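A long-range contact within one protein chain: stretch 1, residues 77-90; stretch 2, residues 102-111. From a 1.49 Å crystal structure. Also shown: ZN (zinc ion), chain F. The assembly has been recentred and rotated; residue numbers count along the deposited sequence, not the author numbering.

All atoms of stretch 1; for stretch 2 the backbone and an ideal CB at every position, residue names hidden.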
# COMPACT_ATOMS: atom_id res chain seq x y z
N HIS A 77 20.23 -0.61 3.34
CA HIS A 77 19.86 -1.01 1.98
C HIS A 77 20.51 -0.15 0.89
O HIS A 77 20.40 -0.47 -0.29
CB HIS A 77 18.33 -0.96 1.83
CG HIS A 77 17.64 -1.90 2.77
ND1 HIS A 77 17.09 -3.09 2.36
CD2 HIS A 77 17.46 -1.84 4.11
CE1 HIS A 77 16.60 -3.72 3.40
NE2 HIS A 77 16.81 -2.98 4.48
N TRP A 78 21.17 0.93 1.29
CA TRP A 78 21.74 1.89 0.35
C TRP A 78 22.67 2.80 1.14
O TRP A 78 22.22 3.62 1.94
CB TRP A 78 20.64 2.72 -0.32
CG TRP A 78 21.13 3.70 -1.35
CD1 TRP A 78 21.14 5.06 -1.26
CD2 TRP A 78 21.69 3.38 -2.62
NE1 TRP A 78 21.67 5.61 -2.40
CE2 TRP A 78 22.02 4.60 -3.26
CE3 TRP A 78 21.96 2.18 -3.29
CZ2 TRP A 78 22.60 4.64 -4.53
CZ3 TRP A 78 22.53 2.22 -4.54
CH2 TRP A 78 22.85 3.45 -5.15
N ASP A 79 23.98 2.63 0.95
CA ASP A 79 24.91 3.39 1.78
C ASP A 79 25.97 4.12 0.97
O ASP A 79 26.06 3.96 -0.25
CB ASP A 79 25.55 2.49 2.87
CG ASP A 79 26.58 1.52 2.33
OD1 ASP A 79 26.51 1.14 1.13
OD2 ASP A 79 27.45 1.11 3.13
N ASP A 80 26.76 4.95 1.66
CA ASP A 80 27.81 5.72 1.00
C ASP A 80 28.78 4.84 0.23
O ASP A 80 29.19 5.19 -0.88
CB ASP A 80 28.57 6.57 2.02
CG ASP A 80 27.82 7.84 2.40
OD1 ASP A 80 26.87 8.20 1.67
OD2 ASP A 80 28.19 8.47 3.41
N THR A 81 29.12 3.69 0.79
CA THR A 81 30.04 2.79 0.10
C THR A 81 29.45 2.36 -1.23
O THR A 81 30.14 2.35 -2.25
CB THR A 81 30.38 1.56 0.95
OG1 THR A 81 30.95 1.99 2.19
CG2 THR A 81 31.36 0.67 0.20
N ALA A 82 28.17 2.01 -1.23
CA ALA A 82 27.49 1.66 -2.48
C ALA A 82 27.49 2.83 -3.45
O ALA A 82 27.80 2.67 -4.62
CB ALA A 82 26.07 1.20 -2.20
N ILE A 83 27.13 4.01 -2.95
CA ILE A 83 27.07 5.20 -3.80
C ILE A 83 28.40 5.44 -4.51
O ILE A 83 28.43 5.79 -5.69
CB ILE A 83 26.67 6.44 -2.98
CG1 ILE A 83 25.20 6.36 -2.58
CG2 ILE A 83 26.93 7.73 -3.78
CD1 ILE A 83 24.88 7.13 -1.32
N ASN A 84 29.49 5.21 -3.79
CA ASN A 84 30.82 5.54 -4.31
C ASN A 84 31.47 4.41 -5.11
O ASN A 84 32.52 4.62 -5.73
CB ASN A 84 31.74 5.96 -3.16
CG ASN A 84 31.32 7.28 -2.53
OD1 ASN A 84 30.82 8.17 -3.20
ND2 ASN A 84 31.55 7.40 -1.23
N SER A 85 30.87 3.23 -5.09
CA SER A 85 31.46 2.05 -5.71
C SER A 85 30.73 1.62 -6.98
O SER A 85 31.35 1.13 -7.92
CB SER A 85 31.47 0.88 -4.72
OG SER A 85 32.24 1.17 -3.56
N ILE A 86 29.41 1.79 -7.00
CA ILE A 86 28.61 1.35 -8.14
C ILE A 86 28.73 2.32 -9.33
O ILE A 86 28.56 3.52 -9.17
CB ILE A 86 27.12 1.22 -7.73
CG1 ILE A 86 26.99 0.22 -6.58
CG2 ILE A 86 26.27 0.81 -8.93
CD1 ILE A 86 25.62 0.23 -5.91
N PRO A 87 29.04 1.79 -10.53
CA PRO A 87 29.13 2.66 -11.71
C PRO A 87 27.87 3.50 -11.88
O PRO A 87 26.74 2.99 -11.79
CB PRO A 87 29.29 1.66 -12.87
CG PRO A 87 29.97 0.50 -12.26
CD PRO A 87 29.42 0.40 -10.84
N LYS A 88 28.06 4.80 -12.11
CA LYS A 88 26.97 5.76 -12.14
C LYS A 88 26.03 5.56 -13.32
O LYS A 88 24.93 6.10 -13.34
CB LYS A 88 27.53 7.19 -12.20
CG LYS A 88 28.44 7.57 -11.05
CD LYS A 88 27.75 7.48 -9.69
CE LYS A 88 28.63 8.10 -8.62
NZ LYS A 88 28.01 8.07 -7.28
N SER A 89 26.47 4.77 -14.30
CA SER A 89 25.67 4.57 -15.50
C SER A 89 24.74 3.35 -15.43
O SER A 89 23.92 3.16 -16.32
CB SER A 89 26.57 4.49 -16.73
OG SER A 89 27.49 3.43 -16.57
N LEU A 90 24.86 2.54 -14.38
CA LEU A 90 23.98 1.37 -14.26
C LEU A 90 22.56 1.80 -13.96
O LEU A 90 22.34 2.72 -13.17
CB LEU A 90 24.45 0.45 -13.14
CG LEU A 90 25.69 -0.39 -13.42
CD1 LEU A 90 26.10 -1.16 -12.18
CD2 LEU A 90 25.41 -1.35 -14.59
N UNK A 102 16.85 11.56 -4.69
CA UNK A 102 18.01 11.36 -3.85
C UNK A 102 19.15 10.72 -4.63
O UNK A 102 20.28 11.21 -4.64
CB UNK A 102 17.64 10.50 -2.64
N UNK A 103 18.85 9.61 -5.29
CA UNK A 103 19.88 8.83 -5.96
C UNK A 103 20.45 9.56 -7.19
O UNK A 103 21.65 9.48 -7.46
CB UNK A 103 19.31 7.47 -6.37
N UNK A 104 19.59 10.27 -7.91
CA UNK A 104 20.04 11.16 -8.98
C UNK A 104 21.02 12.21 -8.44
O UNK A 104 22.03 12.51 -9.08
CB UNK A 104 18.84 11.84 -9.64
N UNK A 105 20.71 12.77 -7.27
CA UNK A 105 21.58 13.80 -6.70
C UNK A 105 22.93 13.21 -6.31
O UNK A 105 23.91 13.93 -6.10
CB UNK A 105 20.92 14.45 -5.48
N UNK A 106 22.98 11.88 -6.21
CA UNK A 106 24.19 11.17 -5.84
C UNK A 106 25.01 10.76 -7.07
O UNK A 106 26.02 10.06 -6.95
CB UNK A 106 23.83 9.94 -5.01
N UNK A 107 24.58 11.21 -8.25
CA UNK A 107 25.38 11.05 -9.45
C UNK A 107 24.91 9.99 -10.42
O UNK A 107 25.49 9.82 -11.49
CB UNK A 107 26.82 10.73 -9.05
N UNK A 108 23.86 9.26 -10.06
CA UNK A 108 23.35 8.20 -10.93
C UNK A 108 22.47 8.77 -12.04
O UNK A 108 21.54 9.52 -11.79
CB UNK A 108 22.56 7.17 -10.11
N UNK A 109 22.80 8.43 -13.29
CA UNK A 109 22.20 9.12 -14.43
C UNK A 109 21.03 8.37 -15.06
O UNK A 109 20.33 8.90 -15.92
CB UNK A 109 23.27 9.37 -15.50
N UNK A 110 20.80 7.13 -14.61
CA UNK A 110 19.73 6.31 -15.15
C UNK A 110 18.94 5.67 -14.01
O UNK A 110 19.11 4.50 -13.71
CB UNK A 110 20.29 5.24 -16.09
N UNK A 111 18.11 6.48 -13.37
CA UNK A 111 17.30 6.03 -12.24
C UNK A 111 15.84 5.91 -12.68
O UNK A 111 15.28 6.85 -13.26
CB UNK A 111 17.43 6.99 -11.06
ZN ZN F . 16.23 -3.18 6.60

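Position 102 lies on a helix, its CA-to-CB bond sideways to stretch 1 and nothing of that stretch within 5.5 Å of the ideal CB. Almost any helix-compatible side chain would do; it is Leu102, which makes no contact within 4.5 Å.

At 103 the bond is again sideways, but the ideal CB sits 4.7 Å from Trp78 CZ2, so a side chain that bends can reach the indole. An aliphatic group suits an aromatic face: leucine, isoleucine, methionine or valine. The deposited residue is Ile103. Its CD1 lies over the face of the five-membered ring, 4.1 Å from the centroid, and its CG1 comes within 3.7 Å of Trp78 NE1.

Positions 104 and 105 are out of reach, so stretch 1 sets no rule for them. They are Thr104 and Ser105; the hydroxyl OG of Ser105 donates back to Leu102 O at 2.5 Å, a bond local to this turn.

Position 106 points toward stretch 1, its ideal CB 4.0 Å from Ile83 CG2 and 5.5 Å from Trp78 CZ2. The indole N-H offers a donor here, beside the aliphatic surface of Ile83. A side chain with an acceptor on a flexible arm fits well, glutamine or glutamate; methionine could pack but would leave the donor unanswered from this position. Gln106 takes the place: Trp78 NE1 donates to Gln106 OE1 at 2.9 Å and 164°, near the indole plane, while NE2 lies 3.5 Å from Ile83 CD1. The backbone also serves, since Lys88 NZ donates to Gln106 O at 2.8 Å; the same ammonium donates to Ile83 O at 2.8 Å, tying the two stretches together.

Position 107 is decided twice. With phi/psi of 106/-3, a CB would jam against the preceding carbonyl O, and the ideal CB falls 3.2 Å from Lys88 CE. Glycine is the clear answer, and in Gly107 the absent CB leaves Lys88 CE its room; separately, Lys88 CB lies 3.4 Å from Gly107 O.

At 108 the bond runs sideways, yet Trp78, Ile83, Ile86 and the Lys88 methylenes line a space beyond it. A large apolar group is called for: phenylalanine, leucine or methionine. Of the residues in stretch 2, Phe108 (chi1 m) has the most area covered by stretch 1. Lys88 CD sits over its face, 3.9 Å from the centroid; the edge of Trp78 approaches in an offset edge-to-face pair, centroids 5.5 Å apart, and Ile86 CG2 lies 4.0 Å from Phe108 CE1.

Position 109 presents its N-H to Lys88 O, a bond any residue but proline could make. Its CA-to-CB bond points sideways, with the ideal CB 4.3 Å from Lys88 O, and a medium apolar chain such as isoleucine, valine or leucine, or a longer one with an aliphatic stem, could bend to Ser89. Ile109 donates N to Lys88 O at 3.2 Å and lays CG1 4.0 Å from Ser89 CA.

Position 110 points toward the carbonyls of Ser89 and Leu90, so a small polar residue able to work through water is suitable: aspartate, asparagine or serine. In Asp110, one water joins OD2 to Ser89 O, and another links its N to Lys88 O and Leu90 O.

At 111 the bond is sideways and nothing of stretch 1 lies within 5.5 Å of the ideal CB, so this contact sets no preference; the residue is Val111.

Stretch 2 102-111: LITSQGFIDV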
# COMPACT_ATOMS: atom_id res chain seq x y z
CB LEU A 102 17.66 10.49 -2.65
CG LEU A 102 18.83 10.21 -1.70
CD1 LEU A 102 19.36 11.51 -1.09
CD2 LEU A 102 18.44 9.22 -0.62
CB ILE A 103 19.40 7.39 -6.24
CG1 ILE A 103 19.22 6.65 -4.91
CG2 ILE A 103 20.38 6.65 -7.15
CD1 ILE A 103 18.65 5.24 -5.02
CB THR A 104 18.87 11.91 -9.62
OG1 THR A 104 17.98 10.97 -10.25
CG2 THR A 104 19.39 12.90 -10.68
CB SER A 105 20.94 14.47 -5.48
OG SER A 105 20.98 13.64 -4.33
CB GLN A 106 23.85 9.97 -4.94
CG GLN A 106 23.30 10.42 -3.57
CD GLN A 106 22.62 9.31 -2.78
OE1 GLN A 106 22.27 8.25 -3.31
NE2 GLN A 106 22.42 9.55 -1.49
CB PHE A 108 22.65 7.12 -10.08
CG PHE A 108 23.61 6.39 -9.18
CD1 PHE A 108 24.27 5.26 -9.63
CD2 PHE A 108 23.90 6.87 -7.91
CE1 PHE A 108 25.19 4.61 -8.83
CE2 PHE A 108 24.82 6.22 -7.10
CZ PHE A 108 25.47 5.09 -7.56
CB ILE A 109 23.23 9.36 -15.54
CG1 ILE A 109 23.72 8.02 -16.10
CG2 ILE A 109 24.40 10.19 -15.01
CD1 ILE A 109 24.59 8.17 -17.35
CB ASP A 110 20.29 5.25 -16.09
CG ASP A 110 19.21 4.47 -16.81
OD1 ASP A 110 18.02 4.80 -16.65
OD2 ASP A 110 19.57 3.54 -17.56
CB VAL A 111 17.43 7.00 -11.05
CG1 VAL A 111 16.65 6.46 -9.84
CG2 VAL A 111 18.91 7.19 -10.69
O HOH W 1 22.35 5.38 -13.00
O HOH W 2 22.19 3.40 -18.24
O HOH W 3 16.10 -0.93 7.06
O HOH W 4 15.37 -3.26 9.01
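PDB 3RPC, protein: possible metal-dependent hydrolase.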